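Serpin-12 (Manduca sexta, PDB 6CJ7) probably inhibits serine proteases as a member of the serpin family, and controls the prophenoloxidase activation system in larval hemolymph. Local coordinates at residues A[163-168]-A[300-305]. Sequence-based numbering, arbitrary orientation.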
# COMPACT_ATOMS: atom_id res chain seq x y z
N THR A 163 -4.11 -9.25 -25.12
CA THR A 163 -4.12 -8.36 -23.96
C THR A 163 -4.61 -6.98 -24.36
O THR A 163 -4.17 -6.43 -25.38
CB THR A 163 -2.72 -8.27 -23.36
OG1 THR A 163 -2.31 -9.58 -22.97
CG2 THR A 163 -2.67 -7.31 -22.16
N GLN A 164 -5.51 -6.42 -23.56
CA GLN A 164 -6.07 -5.10 -23.84
C GLN A 164 -5.52 -4.02 -22.93
O GLN A 164 -5.22 -2.92 -23.41
CB GLN A 164 -7.60 -5.14 -23.72
CG GLN A 164 -8.21 -6.11 -24.71
CD GLN A 164 -9.67 -5.86 -24.96
OE1 GLN A 164 -10.26 -6.44 -25.87
NE2 GLN A 164 -10.28 -5.00 -24.14
N MET A 165 -5.35 -4.30 -21.64
CA MET A 165 -5.00 -3.24 -20.70
C MET A 165 -4.33 -3.87 -19.49
O MET A 165 -4.89 -4.78 -18.88
CB MET A 165 -6.25 -2.45 -20.27
CG MET A 165 -5.93 -1.17 -19.56
SD MET A 165 -7.41 -0.41 -18.85
CE MET A 165 -8.67 -0.82 -20.02
N VAL A 166 -3.16 -3.36 -19.13
CA VAL A 166 -2.43 -3.79 -17.94
C VAL A 166 -2.31 -2.58 -17.03
O VAL A 166 -1.68 -1.58 -17.39
CB VAL A 166 -1.05 -4.35 -18.29
CG1 VAL A 166 -0.28 -4.67 -16.99
CG2 VAL A 166 -1.17 -5.58 -19.16
N MET A 167 -2.91 -2.67 -15.85
CA MET A 167 -2.80 -1.61 -14.86
C MET A 167 -1.73 -1.97 -13.83
O MET A 167 -1.72 -3.10 -13.32
CB MET A 167 -4.15 -1.37 -14.21
CG MET A 167 -5.26 -1.16 -15.27
SD MET A 167 -6.69 -0.41 -14.55
CE MET A 167 -6.14 1.28 -14.33
N VAL A 168 -0.82 -1.04 -13.56
CA VAL A 168 0.23 -1.24 -12.56
C VAL A 168 0.22 -0.09 -11.56
O VAL A 168 0.11 1.09 -11.92
CB VAL A 168 1.64 -1.38 -13.20
CG1 VAL A 168 1.69 -2.55 -14.13
CG2 VAL A 168 2.08 -0.11 -13.90
N ALA A 300 -17.29 -4.57 -19.67
CA ALA A 300 -16.74 -3.38 -19.03
C ALA A 300 -17.04 -2.14 -19.84
O ALA A 300 -16.87 -2.13 -21.07
CB ALA A 300 -15.23 -3.52 -18.84
N GLU A 301 -17.46 -1.09 -19.16
CA GLU A 301 -17.83 0.19 -19.78
C GLU A 301 -16.74 1.19 -19.44
O GLU A 301 -16.85 1.96 -18.49
CB GLU A 301 -19.20 0.65 -19.30
CG GLU A 301 -20.33 -0.23 -19.77
CD GLU A 301 -20.59 -0.05 -21.26
OE1 GLU A 301 -20.34 1.06 -21.78
OE2 GLU A 301 -21.04 -1.01 -21.91
N LEU A 302 -15.67 1.17 -20.24
CA LEU A 302 -14.51 2.03 -20.08
C LEU A 302 -14.22 2.78 -21.37
O LEU A 302 -13.06 3.04 -21.70
CB LEU A 302 -13.29 1.21 -19.63
CG LEU A 302 -13.47 0.53 -18.27
CD1 LEU A 302 -12.44 -0.60 -18.08
CD2 LEU A 302 -13.38 1.59 -17.14
N TYR A 303 -15.27 3.14 -22.10
CA TYR A 303 -15.10 3.76 -23.41
C TYR A 303 -14.44 5.14 -23.32
O TYR A 303 -13.83 5.58 -24.29
CB TYR A 303 -16.45 3.87 -24.11
CG TYR A 303 -16.34 4.17 -25.58
CD1 TYR A 303 -15.98 3.17 -26.48
CD2 TYR A 303 -16.58 5.45 -26.08
CE1 TYR A 303 -15.86 3.43 -27.83
CE2 TYR A 303 -16.45 5.72 -27.43
CZ TYR A 303 -16.09 4.71 -28.30
OH TYR A 303 -15.97 4.97 -29.64
N ASN A 304 -14.54 5.82 -22.18
CA ASN A 304 -13.90 7.11 -22.03
C ASN A 304 -12.46 6.99 -21.55
O ASN A 304 -11.83 8.00 -21.23
CB ASN A 304 -14.69 8.02 -21.10
CG ASN A 304 -15.96 8.53 -21.72
OD1 ASN A 304 -16.97 8.66 -21.03
ND2 ASN A 304 -15.93 8.83 -23.01
N LEU A 305 -11.95 5.76 -21.46
CA LEU A 305 -10.52 5.50 -21.30
C LEU A 305 -9.86 5.24 -22.65
O LEU A 305 -8.77 5.77 -22.92
CB LEU A 305 -10.34 4.31 -20.35
CG LEU A 305 -8.94 3.89 -19.92
CD1 LEU A 305 -9.04 3.06 -18.64
CD2 LEU A 305 -8.25 3.08 -21.00
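Met165 meets Leu302 and Leu305 without any ring, amide or carboxylate taking part, so there are no faces or edges to assign; the contact is a thioether end against two branched leucine ends. Met165 and Leu305 point at each other tip to tip across CA atoms 10.4 Å apart. Met165 SD and CE both lie against the two Leu305 methyls, SD nearer CD1 (3.8 Å) and CE nearer CD2 (4.0 Å). The torsions account for this reach: the Met165 chain runs out with CG anti to its nitrogen (chi1 -167°), stays extended through chi2, and bends at chi3 (-35°), swinging CE toward the leucines of 300-305. Met165 CE lies 4.2 Å from Leu302 CD1, a looser touch. A backbone bond from Leu305 N to Leu302 O, 2.9 Å, closes the turn carrying both leucines. Met165 also touches Val99 and Pro313, and Leu305 touches Leu50 of helix 40-51. The loop before strand 306-307 thus packs against the starting end of strand 165-174, s3A, which runs parallel to 317-326, s5A; in inhibitory relatives the cleaved reactive loop inserts between these strands, separating them. Replacing Met165 with an alanine would probably take away the thioether end that both Leu305 methyls and Leu302 CD1 rest on, opening a gap between strand and loop. With 114 Å² buried, both sides summed, this small, apolar joint implies cohesion by dispersion and water exclusion, not directional bonding.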